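Local atomic coordinates of purine nucleoside phosphorylase (Schistosoma mansoni, PDB entry 5TBS), a protein that catalyses the phosphate-dependent cleavage of purine nucleosides such as inosine and guanosine to the free base and ribose 1-phosphate. Residues 117-122 and 239-244; 201-206 and 219-224. One frame throughout, in Å; residues are numbered along the deposited sequence. Where two conformers were deposited one is given.

Interaction 1. Residues 117-122 and 239-244; sequences NLAGGI and AVSLIA. With ADE (adenine), chain B.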
ATOM      1  N   ASN A 117     -21.297   8.632  -2.184  1.00 21.93           N
ATOM      2  CA  ASN A 117     -20.636   7.581  -2.962  1.00 23.78           C
ATOM      3  C   ASN A 117     -21.518   6.331  -2.961  1.00 24.12           C
ATOM      4  O   ASN A 117     -22.479   6.227  -2.188  1.00 22.77           O
ATOM      5  CB  ASN A 117     -19.213   7.229  -2.410  1.00 25.20           C
ATOM      6  CG  ASN A 117     -19.234   6.712  -0.947  1.00 28.20           C
ATOM      7  OD1 ASN A 117     -19.820   5.691  -0.651  1.00 28.27           O
ATOM      8  ND2 ASN A 117     -18.575   7.425  -0.039  1.00 36.93           N
ATOM      9  N   LEU A 118     -21.167   5.383  -3.847  1.00 18.72           N
ATOM     10  CA  LEU A 118     -21.665   4.009  -3.844  1.00 21.20           C
ATOM     11  C   LEU A 118     -20.630   3.101  -3.171  1.00 26.28           C
ATOM     12  O   LEU A 118     -19.436   3.278  -3.387  1.00 25.35           O
ATOM     13  CB  LEU A 118     -21.888   3.518  -5.279  1.00 22.85           C
ATOM     14  CG  LEU A 118     -23.118   3.891  -6.125  1.00 31.03           C
ATOM     15  CD1 LEU A 118     -24.400   3.414  -5.484  1.00 35.93           C
ATOM     16  CD2 LEU A 118     -23.176   5.327  -6.431  1.00 28.70           C
ATOM     17  N   ALA A 119     -21.089   2.101  -2.400  1.00 19.98           N
ATOM     18  CA  ALA A 119     -20.179   1.278  -1.598  1.00 19.45           C
ATOM     19  C   ALA A 119     -20.772  -0.110  -1.367  1.00 24.26           C
ATOM     20  O   ALA A 119     -21.981  -0.339  -1.555  1.00 20.84           O
ATOM     21  CB  ALA A 119     -19.855   1.971  -0.250  1.00 14.35           C
ATOM     22  N   GLY A 120     -19.914  -1.061  -0.992  1.00 18.44           N
ATOM     23  CA  GLY A 120     -20.390  -2.398  -0.634  1.00 22.51           C
ATOM     24  C   GLY A 120     -20.677  -2.499   0.861  1.00 23.31           C
ATOM     25  O   GLY A 120     -19.970  -1.920   1.672  1.00 21.61           O
ATOM     26  N   GLY A 121     -21.734  -3.227   1.221  1.00 21.09           N
ATOM     27  CA  GLY A 121     -22.054  -3.454   2.625  1.00 20.12           C
ATOM     28  C   GLY A 121     -21.315  -4.652   3.211  1.00 25.04           C
ATOM     29  O   GLY A 121     -21.276  -5.730   2.607  1.00 24.09           O
ATOM     30  N   ILE A 122     -20.728  -4.459   4.397  1.00 20.66           N
ATOM     31  CA  ILE A 122     -20.058  -5.538   5.142  1.00 23.08           C
ATOM     32  C   ILE A 122     -20.868  -5.944   6.373  1.00 30.23           C
ATOM     33  O   ILE A 122     -21.127  -7.128   6.603  1.00 27.86           O
ATOM     34  CB  ILE A 122     -18.628  -5.113   5.542  1.00 25.23           C
ATOM     35  CG1 ILE A 122     -17.842  -4.670   4.304  1.00 23.88           C
ATOM     36  CG2 ILE A 122     -17.910  -6.237   6.333  1.00 20.68           C
ATOM     37  CD1 ILE A 122     -17.433  -5.896   3.379  1.00 23.92           C
ATOM     38  N   ALA A 239     -20.284  12.785   4.841  1.00 21.13           N
ATOM     39  CA  ALA A 239     -20.128  11.793   3.777  1.00 19.00           C
ATOM     40  C   ALA A 239     -21.163  10.681   3.949  1.00 24.34           C
ATOM     41  O   ALA A 239     -21.312  10.147   5.046  1.00 18.17           O
ATOM     42  CB  ALA A 239     -18.680  11.206   3.782  1.00 18.01           C
ATOM     43  N   VAL A 240     -21.906  10.360   2.886  1.00 17.82           N
ATOM     44  CA  VAL A 240     -22.957   9.343   2.938  1.00 20.84           C
ATOM     45  C   VAL A 240     -22.651   8.314   1.855  1.00 23.60           C
ATOM     46  O   VAL A 240     -22.360   8.697   0.712  1.00 20.61           O
ATOM     47  CB  VAL A 240     -24.360   9.954   2.726  1.00 25.19           C
ATOM     48  CG1 VAL A 240     -25.466   8.860   2.778  1.00 21.36           C
ATOM     49  CG2 VAL A 240     -24.617  11.073   3.710  1.00 27.47           C
ATOM     50  N   SER A 241     -22.706   7.020   2.214  1.00 18.70           N
ATOM     51  CA  SER A 241     -22.604   5.919   1.255  1.00 21.89           C
ATOM     52  C   SER A 241     -23.983   5.325   0.945  1.00 21.24           C
ATOM     53  O   SER A 241     -24.784   5.077   1.855  1.00 25.06           O
ATOM     54  CB  SER A 241     -21.696   4.803   1.799  1.00 20.78           C
ATOM     55  OG  SER A 241     -20.311   5.128   1.775  1.00 23.38           O
ATOM     56  N   LEU A 242     -24.254   5.073  -0.339  1.00 19.64           N
ATOM     57  CA  LEU A 242     -25.429   4.308  -0.753  1.00 19.32           C
ATOM     58  C   LEU A 242     -24.970   2.865  -0.965  1.00 23.18           C
ATOM     59  O   LEU A 242     -24.051   2.625  -1.756  1.00 19.93           O
ATOM     60  CB  LEU A 242     -26.029   4.885  -2.042  1.00 21.66           C
ATOM     61  CG  LEU A 242     -27.161   4.095  -2.721  1.00 24.97           C
ATOM     62  CD1 LEU A 242     -28.289   3.870  -1.732  1.00 21.25           C
ATOM     63  CD2 LEU A 242     -27.695   4.845  -3.986  1.00 22.22           C
ATOM     64  N   ILE A 243     -25.596   1.917  -0.256  1.00 22.60           N
ATOM     65  CA  ILE A 243     -25.195   0.508  -0.274  1.00 22.24           C
ATOM     66  C   ILE A 243     -25.763  -0.190  -1.510  1.00 22.20           C
ATOM     67  O   ILE A 243     -26.986  -0.307  -1.663  1.00 22.66           O
ATOM     68  CB  ILE A 243     -25.667  -0.202   1.007  1.00 24.73           C
ATOM     69  CG1 ILE A 243     -25.105   0.494   2.269  1.00 21.13           C
ATOM     70  CG2 ILE A 243     -25.343  -1.705   0.913  1.00 22.83           C
ATOM     71  CD1 ILE A 243     -23.545   0.661   2.263  1.00 24.52           C
ATOM     72  N   ALA A 244     -24.879  -0.698  -2.374  1.00 21.17           N
ATOM     73  CA  ALA A 244     -25.312  -1.410  -3.589  1.00 23.52           C
ATOM     74  C   ALA A 244     -25.695  -2.879  -3.343  1.00 21.84           C
ATOM     75  O   ALA A 244     -26.557  -3.431  -4.044  1.00 22.45           O
ATOM     76  CB  ALA A 244     -24.199  -1.364  -4.656  1.00 22.78           C
TER
HETATM   77  N9  ADE B 301     -17.062  -0.109  -4.247  1.00 30.36           N
HETATM   78  C8  ADE B 301     -16.342  -1.110  -3.671  1.00 27.52           C
HETATM   79  N7  ADE B 301     -17.041  -2.207  -3.470  1.00 28.65           N
HETATM   80  C5  ADE B 301     -18.298  -1.910  -3.964  1.00 23.49           C
HETATM   81  C6  ADE B 301     -19.509  -2.670  -4.053  1.00 30.75           C
HETATM   82  N6  ADE B 301     -19.621  -3.947  -3.644  1.00 34.14           N
HETATM   83  N1  ADE B 301     -20.585  -2.064  -4.603  1.00 32.44           N
HETATM   84  C2  ADE B 301     -20.473  -0.785  -5.026  1.00 30.15           C
HETATM   85  N3  ADE B 301     -19.404   0.031  -4.981  1.00 27.97           N
HETATM   86  C4  ADE B 301     -18.334  -0.609  -4.442  1.00 26.55           C

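Interaction 2. Residues 201-206 and 219-224; sequences TYESPD and VGMSTV. With ADE (adenine), chain B; DMS (dimethyl sulfoxide), chain E.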
ATOM      1  N   THR A 201     -10.772  -3.325  -8.735  1.00 18.96           N
ATOM      2  CA  THR A 201     -11.517  -4.575  -8.609  1.00 15.49           C
ATOM      3  C   THR A 201     -12.414  -4.506  -7.374  1.00 19.35           C
ATOM      4  O   THR A 201     -12.010  -3.981  -6.339  1.00 18.45           O
ATOM      5  CB  THR A 201     -10.578  -5.782  -8.463  1.00 17.85           C
ATOM      6  OG1 THR A 201      -9.637  -5.526  -7.410  1.00 16.72           O
ATOM      7  CG2 THR A 201      -9.806  -6.046  -9.738  1.00 19.08           C
ATOM      8  N   TYR A 202     -13.628  -5.058  -7.476  1.00 19.84           N
ATOM      9  CA  TYR A 202     -14.454  -5.187  -6.282  1.00 19.93           C
ATOM     10  C   TYR A 202     -13.725  -6.077  -5.265  1.00 22.38           C
ATOM     11  O   TYR A 202     -12.888  -6.904  -5.631  1.00 19.72           O
ATOM     12  CB  TYR A 202     -15.822  -5.832  -6.634  1.00 20.49           C
ATOM     13  CG  TYR A 202     -16.714  -4.885  -7.454  1.00 18.97           C
ATOM     14  CD1 TYR A 202     -17.232  -3.732  -6.895  1.00 23.30           C
ATOM     15  CD2 TYR A 202     -17.035  -5.172  -8.772  1.00 21.92           C
ATOM     16  CE1 TYR A 202     -18.012  -2.856  -7.639  1.00 24.52           C
ATOM     17  CE2 TYR A 202     -17.813  -4.295  -9.530  1.00 24.48           C
ATOM     18  CZ  TYR A 202     -18.291  -3.142  -8.948  1.00 27.70           C
ATOM     19  OH  TYR A 202     -19.072  -2.275  -9.700  1.00 27.04           O
ATOM     20  N   GLU A 203     -14.080  -5.944  -3.982  1.00 21.19           N
ATOM     21  CA  GLU A 203     -13.444  -6.787  -2.971  0.51 24.62           C
ATOM     22  C   GLU A 203     -13.759  -8.265  -3.208  1.00 25.97           C
ATOM     23  O   GLU A 203     -14.885  -8.652  -3.532  1.00 21.23           O
ATOM     24  CB  GLU A 203     -13.882  -6.359  -1.569  0.51 22.64           C
ATOM     25  CG  GLU A 203     -13.597  -4.891  -1.289  0.51 17.60           C
ATOM     26  CD  GLU A 203     -14.584  -3.953  -1.979  0.51 23.02           C
ATOM     27  OE1 GLU A 203     -15.768  -4.364  -2.121  0.51 25.50           O
ATOM     28  OE2 GLU A 203     -14.184  -2.839  -2.413  0.51 19.43           O
ATOM     29  N   SER A 204     -12.728  -9.108  -3.091  1.00 21.75           N
ATOM     30  CA  SER A 204     -12.958 -10.544  -3.263  1.00 20.68           C
ATOM     31  C   SER A 204     -13.725 -11.057  -2.035  1.00 18.28           C
ATOM     32  O   SER A 204     -13.736 -10.397  -0.989  1.00 18.46           O
ATOM     33  CB  SER A 204     -11.624 -11.298  -3.411  1.00 26.55           C
ATOM     34  OG  SER A 204     -10.902 -11.342  -2.163  1.00 21.70           O
ATOM     35  N   PRO A 205     -14.345 -12.237  -2.127  1.00 23.03           N
ATOM     36  CA  PRO A 205     -15.033 -12.796  -0.940  1.00 23.63           C
ATOM     37  C   PRO A 205     -14.147 -12.921   0.284  1.00 26.58           C
ATOM     38  O   PRO A 205     -14.626 -12.691   1.408  1.00 23.92           O
ATOM     39  CB  PRO A 205     -15.501 -14.187  -1.420  1.00 21.77           C
ATOM     40  CG  PRO A 205     -15.752 -13.989  -2.894  1.00 29.61           C
ATOM     41  CD  PRO A 205     -14.663 -12.980  -3.361  1.00 27.22           C
ATOM     42  N   ASP A 206     -12.876 -13.331   0.118  1.00 24.74           N
ATOM     43  CA  ASP A 206     -11.995 -13.425   1.285  1.00 24.73           C
ATOM     44  C   ASP A 206     -11.567 -12.052   1.798  1.00 24.23           C
ATOM     45  O   ASP A 206     -11.366 -11.876   3.019  1.00 22.68           O
ATOM     46  CB  ASP A 206     -10.795 -14.320   0.958  1.00 18.55           C
ATOM     47  CG  ASP A 206     -11.219 -15.753   0.674  1.00 28.89           C
ATOM     48  OD1 ASP A 206     -11.550 -16.482   1.637  1.00 24.55           O
ATOM     49  OD2 ASP A 206     -11.227 -16.161  -0.506  1.00 25.45           O
ATOM     50  N   VAL A 219     -17.403  -0.727   2.517  1.00 18.52           N
ATOM     51  CA  VAL A 219     -16.124  -0.617   1.799  1.00 17.81           C
ATOM     52  C   VAL A 219     -16.351   0.090   0.456  1.00 17.37           C
ATOM     53  O   VAL A 219     -17.316  -0.198  -0.255  1.00 21.30           O
ATOM     54  CB  VAL A 219     -15.462  -2.003   1.587  1.00 16.81           C
ATOM     55  CG1 VAL A 219     -16.418  -2.959   0.773  1.00 17.09           C
ATOM     56  CG2 VAL A 219     -14.055  -1.850   0.869  1.00 13.91           C
ATOM     57  N   GLY A 220     -15.451   1.004   0.088  1.00 19.08           N
ATOM     58  CA  GLY A 220     -15.563   1.618  -1.231  1.00 17.83           C
ATOM     59  C   GLY A 220     -14.212   2.133  -1.716  1.00 25.37           C
ATOM     60  O   GLY A 220     -13.191   1.980  -1.030  1.00 16.73           O
ATOM     61  N   MET A 221     -14.235   2.810  -2.894  1.00 14.19           N
ATOM     62  CA  MET A 221     -13.032   3.170  -3.663  1.00 12.66           C
ATOM     63  C   MET A 221     -12.806   4.682  -3.759  1.00 19.70           C
ATOM     64  O   MET A 221     -11.999   5.131  -4.604  1.00 16.90           O
ATOM     65  CB  MET A 221     -13.117   2.583  -5.087  1.00 17.00           C
ATOM     66  CG  MET A 221     -13.249   1.070  -5.154  1.00 19.70           C
ATOM     67  SD  MET A 221     -13.429   0.489  -6.872  1.00 20.03           S
ATOM     68  CE  MET A 221     -14.073  -1.155  -6.549  1.00 19.50           C
ATOM     69  N   SER A 222     -13.454   5.472  -2.896  1.00 15.72           N
ATOM     70  CA  SER A 222     -13.353   6.921  -3.028  1.00 15.51           C
ATOM     71  C   SER A 222     -13.476   7.575  -1.648  1.00 18.29           C
ATOM     72  O   SER A 222     -13.327   6.916  -0.608  1.00 21.14           O
ATOM     73  CB  SER A 222     -14.412   7.430  -4.025  1.00 19.32           C
ATOM     74  OG  SER A 222     -15.718   7.211  -3.523  1.00 27.52           O
ATOM     75  N   THR A 223     -13.648   8.910  -1.657  1.00 19.40           N
ATOM     76  CA  THR A 223     -14.105   9.717  -0.522  1.00 22.60           C
ATOM     77  C   THR A 223     -13.021   9.986   0.538  1.00 21.97           C
ATOM     78  O   THR A 223     -12.811  11.141   0.924  1.00 19.89           O
ATOM     79  CB  THR A 223     -15.341   9.062   0.109  1.00 23.09           C
ATOM     80  OG1 THR A 223     -16.373   9.002  -0.874  1.00 26.04           O
ATOM     81  CG2 THR A 223     -15.885   9.921   1.283  1.00 18.93           C
ATOM     82  N   VAL A 224     -12.331   8.957   1.040  1.00 17.99           N
ATOM     83  CA  VAL A 224     -11.269   9.195   2.060  1.00 15.11           C
ATOM     84  C   VAL A 224     -10.204  10.189   1.601  1.00 20.10           C
ATOM     85  O   VAL A 224      -9.833  11.076   2.396  1.00 16.13           O
ATOM     86  CB  VAL A 224     -10.682   7.854   2.530  1.00 17.30           C
ATOM     87  CG1 VAL A 224      -9.391   8.015   3.327  1.00 15.45           C
ATOM     88  CG2 VAL A 224     -11.740   7.099   3.396  1.00 16.68           C
TER
HETATM   89  N9  ADE B 301     -17.062  -0.109  -4.247  1.00 30.36           N
HETATM   90  C8  ADE B 301     -16.342  -1.110  -3.671  1.00 27.52           C
HETATM   91  N7  ADE B 301     -17.041  -2.207  -3.470  1.00 28.65           N
HETATM   92  C5  ADE B 301     -18.298  -1.910  -3.964  1.00 23.49           C
HETATM   93  C6  ADE B 301     -19.509  -2.670  -4.053  1.00 30.75           C
HETATM   94  N6  ADE B 301     -19.621  -3.947  -3.644  1.00 34.14           N
HETATM   95  N1  ADE B 301     -20.585  -2.064  -4.603  1.00 32.44           N
HETATM   96  C2  ADE B 301     -20.473  -0.785  -5.026  1.00 30.15           C
HETATM   97  N3  ADE B 301     -19.404   0.031  -4.981  1.00 27.97           N
HETATM   98  C4  ADE B 301     -18.334  -0.609  -4.442  1.00 26.55           C
HETATM   99  S   DMS E 304     -18.544   1.375  -8.816  1.00 20.00           S
HETATM  100  O   DMS E 304     -19.352   0.195  -9.005  1.00 20.00           O
HETATM  101  C1  DMS E 304     -19.221   2.455  -7.690  1.00 20.00           C
HETATM  102  C2  DMS E 304     -17.109   1.015  -7.972  1.00 20.00           C

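Interaction 1. Residues 117-122 and 239-244
Asn117, Leu242 and Ala119 bury the most surface where strands 117-121 and 239-244 run side by side as parallel neighbours. The strands are strongly twisted, and their axes cross at -54°. Asn117 is gripped at both backbone and side chain. Its N donates to Val240 O at 3.1 Å, and its O receives Leu242 N at 2.8 Å. With chi1 at 60°, CG lies between the backbone N and the carbonyl carbon, which brings OD1 to Ser241. Ser241 OG then donates to a lone pair of Asn117 OD1, in the carbonyl plane, at a short 2.5 Å. The other end of the amide, ND2, bonds to Thr223 OG1, so the buried group is fixed in its rotation. On the other face, Leu118 and Leu242 lie alongside each other, with Leu118 CD1 3.9 Å from Leu242 CD2. Ala119 continues the ladder. Its N reaches Leu242 O at 3.1 Å, and its O takes Ala244 N at 3.0 Å. Next to this end lies adenine, with Gly120 CA 3.5 Å from its N6 and Ala244 CB 3.7 Å from its N1. Strand 218-220 pairs with 112-121, and strand 131-139 pairs with 236-246. Helix 259-283 covers the leucine face through Val262 and Arg269.

Interaction 2. Residues 201-206 and 219-224
Glu203 and Val219 approach from opposite directions, and the carboxylate of Glu203 lies against both methyl groups of Val219. Glu203 OE1 is 3.3 Å from Val219 CG1, while OE2 is 3.4 Å from Val219 CG2. The Glu203 chain bends at chi2 (76°), which turns its carboxylate to the imidazole side of the bound adenine. There OE1 comes to 2.8 Å from adenine N7. Glu203 was deposited in two conformers, so these details hold for one of them. Met221 comes to the base beyond the carboxylate. Its chain is extended beyond CG and carries CE to 3.5 Å from Thr201 O and 3.7 Å from adenine C8. The same methyl meets the Tyr202 ring obliquely. That ring turns its edge to the base, with CD1 3.6 Å from adenine C5. Its hydroxyl donates to the oxygen of a dimethyl sulfoxide at 2.6 Å, and His259 also bonds this molecule, probably from the crystallisation liquor. The two segments belong to a beta-alpha-beta unit formed by strand 189-196, helix 205-213 and strand 218-220. Residues 201-204 lead into the helix, with Ser204 as its N-cap, and 219-220 end the second strand. Together they form one side of the purine pocket, where Asn245 OD1 is hydrogen-bonded to the base. In the second shell, Asn197 ND2 holds Glu203 OE2. A bond from Thr201 OG1 to Asn147 of the second subunit holds 201-206 to that subunit, and Phe161 of the same subunit packs on Tyr202 and Met221.

How the interactions relate
Both contacts are buried, and both touch the same adenine, but they differ in kind. Interaction 1 belongs to the sheet and relies on a regular ladder of backbone bonds. Interaction 2 joins mostly loop residues through side chains, and it also meets the second subunit, whereas no other chain touches interaction 1. Their centres are about 10 Å apart. Strands 112-121 and 218-220 are neighbours in the sheet and connect them directly: Gly120 N lies 2.8 Å from Val219 O, probably as a hydrogen bond. Around the base, 117-122 and 239-244 supply mainly backbone and small residues, while 201-206 and 219-224 bring a carboxylate, an aromatic ring and a thioether.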